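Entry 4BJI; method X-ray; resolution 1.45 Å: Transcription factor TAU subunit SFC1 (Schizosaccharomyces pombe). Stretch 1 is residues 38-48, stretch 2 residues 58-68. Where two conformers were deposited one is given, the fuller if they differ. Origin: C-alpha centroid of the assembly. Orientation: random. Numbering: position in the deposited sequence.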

ATOM      1  N   GLN A  38       4.772 -23.136  -5.962  1.00 13.77           N
ATOM      2  CA  GLN A  38       3.989 -23.587  -4.807  1.00 13.61           C
ATOM      3  C   GLN A  38       4.673 -23.184  -3.498  1.00 15.07           C
ATOM      4  O   GLN A  38       4.008 -22.779  -2.549  1.00 13.55           O
ATOM      5  CB  GLN A  38       3.755 -25.100  -4.842  1.00 15.01           C
ATOM      6  CG  GLN A  38       2.701 -25.523  -3.850  1.00 22.80           C
ATOM      7  CD  GLN A  38       1.323 -24.940  -4.182  1.00 26.74           C
ATOM      8  OE1 GLN A  38       0.898 -24.937  -5.347  1.00 29.46           O
ATOM      9  NE2 GLN A  38       0.620 -24.452  -3.161  1.00 29.68           N
ATOM     10  N   GLU A  39       5.997 -23.280  -3.420  1.00 12.82           N
ATOM     11  CA  GLU A  39       6.717 -22.863  -2.216  0.56 14.73           C
ATOM     12  C   GLU A  39       6.416 -21.398  -1.901  1.00 12.16           C
ATOM     13  O   GLU A  39       6.230 -21.041  -0.754  1.00 13.46           O
ATOM     14  CB  GLU A  39       8.236 -23.073  -2.376  0.56 17.94           C
ATOM     15  CG  GLU A  39       9.038 -22.825  -1.098  0.56 22.94           C
ATOM     16  CD  GLU A  39      10.548 -22.891  -1.327  0.56 37.05           C
ATOM     17  OE1 GLU A  39      10.976 -23.369  -2.398  0.56 42.48           O
ATOM     18  OE2 GLU A  39      11.308 -22.459  -0.435  0.56 35.60           O
ATOM     19  N   VAL A  40       6.366 -20.559  -2.929  1.00 12.15           N
ATOM     20  CA  VAL A  40       6.082 -19.138  -2.713  1.00 11.42           C
ATOM     21  C   VAL A  40       4.646 -18.934  -2.292  1.00 11.62           C
ATOM     22  O   VAL A  40       4.378 -18.146  -1.364  1.00 10.64           O
ATOM     23  CB  VAL A  40       6.400 -18.309  -3.981  1.00 11.78           C
ATOM     24  CG1 VAL A  40       6.225 -16.827  -3.712  1.00 11.80           C
ATOM     25  CG2 VAL A  40       7.830 -18.618  -4.469  1.00 15.91           C
ATOM     26  N   ILE A  41       3.721 -19.670  -2.911  1.00 10.60           N
ATOM     27  CA  ILE A  41       2.314 -19.622  -2.534  1.00 12.73           C
ATOM     28  C   ILE A  41       2.141 -20.006  -1.069  1.00 12.80           C
ATOM     29  O   ILE A  41       1.425 -19.314  -0.319  1.00 12.47           O
ATOM     30  CB  ILE A  41       1.486 -20.539  -3.447  1.00 13.29           C
ATOM     31  CG1 ILE A  41       1.475 -20.010  -4.883  1.00 13.83           C
ATOM     32  CG2 ILE A  41       0.070 -20.720  -2.873  1.00 15.70           C
ATOM     33  CD1 ILE A  41       0.876 -21.001  -5.883  1.00 14.77           C
ATOM     34  N   GLU A  42       2.818 -21.049  -0.603  1.00 11.72           N
ATOM     35  CA  GLU A  42       2.722 -21.443   0.788  1.00 11.35           C
ATOM     36  C   GLU A  42       3.259 -20.395   1.757  1.00 12.70           C
ATOM     37  O   GLU A  42       2.687 -20.224   2.849  1.00 15.38           O
ATOM     38  CB  GLU A  42       3.398 -22.793   1.007  1.00 15.29           C
ATOM     39  CG  GLU A  42       2.688 -23.935   0.267  1.00 19.62           C
ATOM     40  CD  GLU A  42       1.218 -23.999   0.580  1.00 28.70           C
ATOM     41  OE1 GLU A  42       0.866 -24.022   1.771  1.00 30.01           O
ATOM     42  OE2 GLU A  42       0.411 -23.982  -0.361  1.00 31.10           O
ATOM     43  N   ALA A  43       4.299 -19.667   1.368  1.00 11.88           N
ATOM     44  CA  ALA A  43       4.824 -18.584   2.183  1.00 12.01           C
ATOM     45  C   ALA A  43       3.873 -17.386   2.213  1.00 13.65           C
ATOM     46  O   ALA A  43       3.803 -16.657   3.216  1.00 12.81           O
ATOM     47  CB  ALA A  43       6.172 -18.166   1.662  1.00 11.73           C
ATOM     48  N   LEU A  44       3.167 -17.144   1.113  1.00  9.80           N
ATOM     49  CA  LEU A  44       2.226 -16.026   1.033  1.00  8.59           C
ATOM     50  C   LEU A  44       0.962 -16.238   1.840  1.00 10.05           C
ATOM     51  O   LEU A  44       0.373 -15.278   2.357  1.00  9.27           O
ATOM     52  CB  LEU A  44       1.814 -15.773  -0.410  1.00 10.31           C
ATOM     53  CG  LEU A  44       2.870 -15.122  -1.287  1.00  9.87           C
ATOM     54  CD1 LEU A  44       2.431 -15.157  -2.737  1.00 10.64           C
ATOM     55  CD2 LEU A  44       3.120 -13.693  -0.827  1.00 11.74           C
ATOM     56  N   LYS A  45       0.508 -17.481   1.970  1.00 10.07           N
ATOM     57  CA  LYS A  45      -0.771 -17.722   2.610  1.00  9.75           C
ATOM     58  C   LYS A  45      -0.882 -17.101   4.019  1.00  9.93           C
ATOM     59  O   LYS A  45      -1.842 -16.383   4.283  1.00 10.93           O
ATOM     60  CB  LYS A  45      -1.092 -19.237   2.623  1.00 12.54           C
ATOM     61  CG  LYS A  45      -1.580 -19.766   1.248  1.00 13.89           C
ATOM     62  CD  LYS A  45      -1.765 -21.268   1.284  1.00 18.84           C
ATOM     63  CE  LYS A  45      -2.359 -21.793  -0.029  1.00 25.82           C
ATOM     64  NZ  LYS A  45      -2.396 -23.302  -0.031  1.00 31.32           N
ATOM     65  N   PRO A  46       0.092 -17.367   4.915  1.00  9.90           N
ATOM     66  CA  PRO A  46      -0.029 -16.756   6.250  1.00 10.41           C
ATOM     67  C   PRO A  46       0.115 -15.249   6.211  1.00 10.14           C
ATOM     68  O   PRO A  46      -0.456 -14.572   7.070  1.00 10.17           O
ATOM     69  CB  PRO A  46       1.130 -17.364   7.039  1.00 12.17           C
ATOM     70  CG  PRO A  46       1.989 -18.050   6.047  1.00 15.53           C
ATOM     71  CD  PRO A  46       1.117 -18.405   4.880  1.00 10.67           C
ATOM     72  N   LEU A  47       0.867 -14.705   5.260  1.00  9.30           N
ATOM     73  CA  LEU A  47       0.986 -13.252   5.162  1.00  9.89           C
ATOM     74  C   LEU A  47      -0.374 -12.632   4.819  1.00  8.51           C
ATOM     75  O   LEU A  47      -0.728 -11.583   5.352  1.00  8.30           O
ATOM     76  CB  LEU A  47       2.071 -12.833   4.165  1.00 10.38           C
ATOM     77  CG  LEU A  47       3.509 -13.228   4.563  1.00 10.38           C
ATOM     78  CD1 LEU A  47       4.542 -12.993   3.470  1.00 12.60           C
ATOM     79  CD2 LEU A  47       3.944 -12.499   5.813  1.00 12.63           C
ATOM     80  N   PHE A  48      -1.143 -13.272   3.948  1.00  7.93           N
ATOM     81  CA  PHE A  48      -2.476 -12.779   3.619  1.00  7.81           C
ATOM     82  C   PHE A  48      -3.478 -13.009   4.741  1.00  8.52           C
ATOM     83  O   PHE A  48      -4.446 -12.255   4.834  1.00 10.58           O
ATOM     84  CB  PHE A  48      -2.988 -13.380   2.308  1.00  8.69           C
ATOM     85  CG  PHE A  48      -2.490 -12.673   1.084  1.00  7.57           C
ATOM     86  CD1 PHE A  48      -2.917 -11.384   0.781  1.00  7.41           C
ATOM     87  CD2 PHE A  48      -1.586 -13.273   0.242  1.00 11.33           C
ATOM     88  CE1 PHE A  48      -2.464 -10.719  -0.335  1.00  7.60           C
ATOM     89  CE2 PHE A  48      -1.124 -12.596  -0.903  1.00 13.04           C
ATOM     90  CZ  PHE A  48      -1.559 -11.320  -1.180  1.00 10.48           C
ATOM     91  N   ALA A  58       6.172  -4.424   0.156  1.00  9.93           N
ATOM     92  CA  ALA A  58       5.990  -4.867   1.529  1.00  9.00           C
ATOM     93  C   ALA A  58       6.077  -6.392   1.646  1.00 10.14           C
ATOM     94  O   ALA A  58       6.740  -6.913   2.538  1.00  9.68           O
ATOM     95  CB  ALA A  58       4.710  -4.307   2.124  1.00  8.93           C
ATOM     96  N   LEU A  59       5.478  -7.126   0.704  1.00  9.08           N
ATOM     97  CA  LEU A  59       5.609  -8.585   0.711  1.00  9.78           C
ATOM     98  C   LEU A  59       7.053  -9.053   0.531  1.00 11.96           C
ATOM     99  O   LEU A  59       7.518  -9.951   1.246  1.00 11.03           O
ATOM    100  CB  LEU A  59       4.745  -9.212  -0.384  1.00 10.40           C
ATOM    101  CG  LEU A  59       3.269  -9.275  -0.044  1.00  8.93           C
ATOM    102  CD1 LEU A  59       2.455  -9.588  -1.272  1.00 10.96           C
ATOM    103  CD2 LEU A  59       3.028 -10.294   1.075  1.00 11.80           C
ATOM    104  N   LEU A  60       7.746  -8.445  -0.428  1.00 10.55           N
ATOM    105  CA  LEU A  60       9.121  -8.887  -0.689  1.00 12.38           C
ATOM    106  C   LEU A  60       9.922  -8.771   0.595  1.00 13.55           C
ATOM    107  O   LEU A  60      10.786  -9.623   0.871  1.00 15.58           O
ATOM    108  CB  LEU A  60       9.761  -8.035  -1.769  1.00 16.09           C
ATOM    109  CG  LEU A  60       9.310  -8.261  -3.207  1.00 19.27           C
ATOM    110  CD1 LEU A  60       9.843  -7.146  -4.070  1.00 21.02           C
ATOM    111  CD2 LEU A  60       9.784  -9.626  -3.698  1.00 22.13           C
ATOM    112  N   ASN A  61       9.696  -7.709   1.372  1.00 12.05           N
ATOM    113  CA  ASN A  61      10.474  -7.480   2.590  1.00 14.23           C
ATOM    114  C   ASN A  61      10.112  -8.434   3.723  1.00 15.53           C
ATOM    115  O   ASN A  61      10.791  -8.487   4.747  1.00 20.53           O
ATOM    116  CB  ASN A  61      10.382  -6.018   3.005  1.00 13.74           C
ATOM    117  CG  ASN A  61      11.044  -5.101   1.980  1.00 16.05           C
ATOM    118  OD1 ASN A  61      11.917  -5.533   1.220  1.00 19.27           O
ATOM    119  ND2 ASN A  61      10.662  -3.862   1.959  1.00 14.55           N
ATOM    120  N   HIS A  62       9.075  -9.236   3.515  1.00 14.52           N
ATOM    121  CA  HIS A  62       8.708 -10.282   4.459  1.00 15.40           C
ATOM    122  C   HIS A  62       8.974 -11.680   3.916  1.00 20.48           C
ATOM    123  O   HIS A  62       8.563 -12.667   4.536  1.00 29.13           O
ATOM    124  CB  HIS A  62       7.230 -10.211   4.775  1.00 16.02           C
ATOM    125  CG  HIS A  62       6.864  -9.080   5.666  1.00 12.70           C
ATOM    126  ND1 HIS A  62       6.784  -7.766   5.239  1.00 13.42           N
ATOM    127  CD2 HIS A  62       6.529  -9.069   6.979  1.00 16.51           C
ATOM    128  CE1 HIS A  62       6.446  -7.000   6.259  1.00 16.10           C
ATOM    129  NE2 HIS A  62       6.281  -7.763   7.324  1.00 18.04           N
ATOM    130  N   LEU A  63       9.561 -11.771   2.730  1.00 15.22           N
ATOM    131  CA  LEU A  63       9.799 -13.056   2.068  1.00 18.89           C
ATOM    132  C   LEU A  63      11.278 -13.365   1.865  1.00 23.93           C
ATOM    133  O   LEU A  63      12.110 -12.476   1.718  1.00 21.87           O
ATOM    134  CB  LEU A  63       9.078 -13.090   0.705  1.00 17.76           C
ATOM    135  CG  LEU A  63       7.546 -13.158   0.691  1.00 15.43           C
ATOM    136  CD1 LEU A  63       6.987 -12.791  -0.672  1.00 16.35           C
ATOM    137  CD2 LEU A  63       7.080 -14.523   1.101  1.00 19.52           C
ATOM    138  N   ASP A  64      11.590 -14.650   1.807  1.00 24.81           N
ATOM    139  CA  ASP A  64      12.919 -15.073   1.404  1.00 32.44           C
ATOM    140  C   ASP A  64      13.308 -14.319   0.126  1.00 27.83           C
ATOM    141  O   ASP A  64      12.546 -14.284  -0.835  1.00 26.22           O
ATOM    142  CB  ASP A  64      12.901 -16.582   1.148  1.00 40.94           C
ATOM    143  CG  ASP A  64      14.285 -17.157   0.930  1.00 53.17           C
ATOM    144  OD1 ASP A  64      15.013 -16.654   0.051  1.00 51.54           O
ATOM    145  OD2 ASP A  64      14.638 -18.116   1.643  1.00 61.72           O
ATOM    146  N   PRO A  65      14.498 -13.700   0.102  1.00 39.26           N
ATOM    147  CA  PRO A  65      14.873 -12.940  -1.103  1.00 38.08           C
ATOM    148  C   PRO A  65      15.019 -13.765  -2.392  1.00 37.01           C
ATOM    149  O   PRO A  65      15.060 -13.190  -3.477  1.00 31.90           O
ATOM    150  CB  PRO A  65      16.210 -12.288  -0.722  1.00 47.92           C
ATOM    151  CG  PRO A  65      16.617 -12.907   0.582  1.00 54.26           C
ATOM    152  CD  PRO A  65      15.388 -13.422   1.240  1.00 48.58           C
ATOM    153  N   SER A  66      15.079 -15.086  -2.292  1.00 37.73           N
ATOM    154  CA  SER A  66      15.105 -15.914  -3.499  1.00 43.02           C
ATOM    155  C   SER A  66      13.742 -15.941  -4.219  1.00 39.38           C
ATOM    156  O   SER A  66      13.638 -16.416  -5.353  1.00 36.56           O
ATOM    157  CB  SER A  66      15.576 -17.341  -3.173  1.00 51.51           C
ATOM    158  OG  SER A  66      14.813 -17.928  -2.131  1.00 56.39           O
ATOM    159  N   TYR A  67      12.706 -15.409  -3.568  1.00 31.59           N
ATOM    160  CA  TYR A  67      11.358 -15.386  -4.143  1.00 30.03           C
ATOM    161  C   TYR A  67      11.089 -14.122  -4.967  1.00 25.43           C
ATOM    162  O   TYR A  67      10.018 -13.987  -5.560  1.00 25.87           O
ATOM    163  CB  TYR A  67      10.298 -15.473  -3.038  1.00 26.46           C
ATOM    164  CG  TYR A  67      10.300 -16.751  -2.223  1.00 28.44           C
ATOM    165  CD1 TYR A  67      10.996 -17.876  -2.651  1.00 34.78           C
ATOM    166  CD2 TYR A  67       9.599 -16.834  -1.027  1.00 28.61           C
ATOM    167  CE1 TYR A  67      10.987 -19.045  -1.907  1.00 35.31           C
ATOM    168  CE2 TYR A  67       9.592 -17.983  -0.278  1.00 29.32           C
ATOM    169  CZ  TYR A  67      10.294 -19.091  -0.722  1.00 32.65           C
ATOM    170  OH  TYR A  67      10.283 -20.245   0.026  1.00 43.52           O
ATOM    171  N   THR A  68      12.059 -13.209  -5.023  1.00 23.48           N
ATOM    172  CA  THR A  68      11.868 -11.894  -5.658  1.00 22.94           C
ATOM    173  C   THR A  68      11.101 -11.909  -6.988  1.00 23.22           C
ATOM    174  O   THR A  68      10.121 -11.182  -7.155  1.00 25.05           O
ATOM    175  CB  THR A  68      13.208 -11.161  -5.886  1.00 26.73           C
ATOM    176  OG1 THR A  68      13.847 -10.935  -4.629  1.00 32.92           O
ATOM    177  CG2 THR A  68      12.974  -9.796  -6.573  1.00 32.05           C
TER

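The apolar centre of the contact is built from Ala-43, Leu-44 and Leu-47 on the helix of the first stretch and Leu-59 and Leu-63 on the second. The CA-to-CB bonds of Ala-43, Leu-47, Leu-59 and Leu-63 all point toward the opposing stretch, and the separations are those of methyl groups in van der Waals contact. Leu-47 CD1 lies 3.8 Å from Leu-63 CD2 and 3.9 Å from Leu-59 CD2, so a single methyl touches both leucines. Leu-63 CD2 is shared in turn, since it also sits 3.8 Å from Ala-43 CB. Leu-44 starts out sideways, but its m, t rotamer brings CD2 to 3.9 Å from Leu-59 CD2 and 4.0 Å from Leu-63 CD1. All four leucines of this cluster adopt that same rotamer.

Across the contact the CA atoms of Ala-43 and Leu-63 are 7.4 Å apart and those of Leu-47 and Leu-59 7.9 Å apart, whereas the CA atoms of Val-40 and Tyr-67 approach to 6.6 Å. A type I turn from Leu-60 to Leu-63, with Leu-63 N donating to Leu-60 O at 3.1 Å, redirects the second stretch after its helical start, and contacts with the first helix continue on both sides of this turn.

At the Leu-59 end, Phe-48 adds a looser contact, CZ lying 4.4 Å from Leu-59 CD1, which approaches the phenyl ring obliquely. Nearby, His-62 CB lies 4.1 Å from Leu-47 CD1, while its imidazole is engaged within its own stretch: ND1 donates to Ala-58 O at 2.8 Å, with an N-H...acceptor angle of 163°.

Toward the other end, Tyr-67 carries the contact from apolar to polar and has the largest area covered by the opposite stretch, 103 Å². Val-40 CG2 lies over one face of its ring, 3.9 Å from the centroid formed by the six Tyr-67 ring carbons and 20° off the normal, which identifies a CH-pi interaction; the closest pair is Val-40 CG2 to Tyr-67 CD1 at 3.7 Å. Ala-43 CB approaches Tyr-67 CE2 obliquely at 3.9 Å.

The ring's hydroxyl reaches the polar edge, where Tyr-67 OH donates a very short hydrogen bond of 2.5 Å to Glu-39 OE2, the one hydrogen bond between the stretches. The carboxylate oxygen lies near the ring plane. Glu-39 leaves the helix sideways, and its extended t, t chain brings the carboxylate to the hydroxyl.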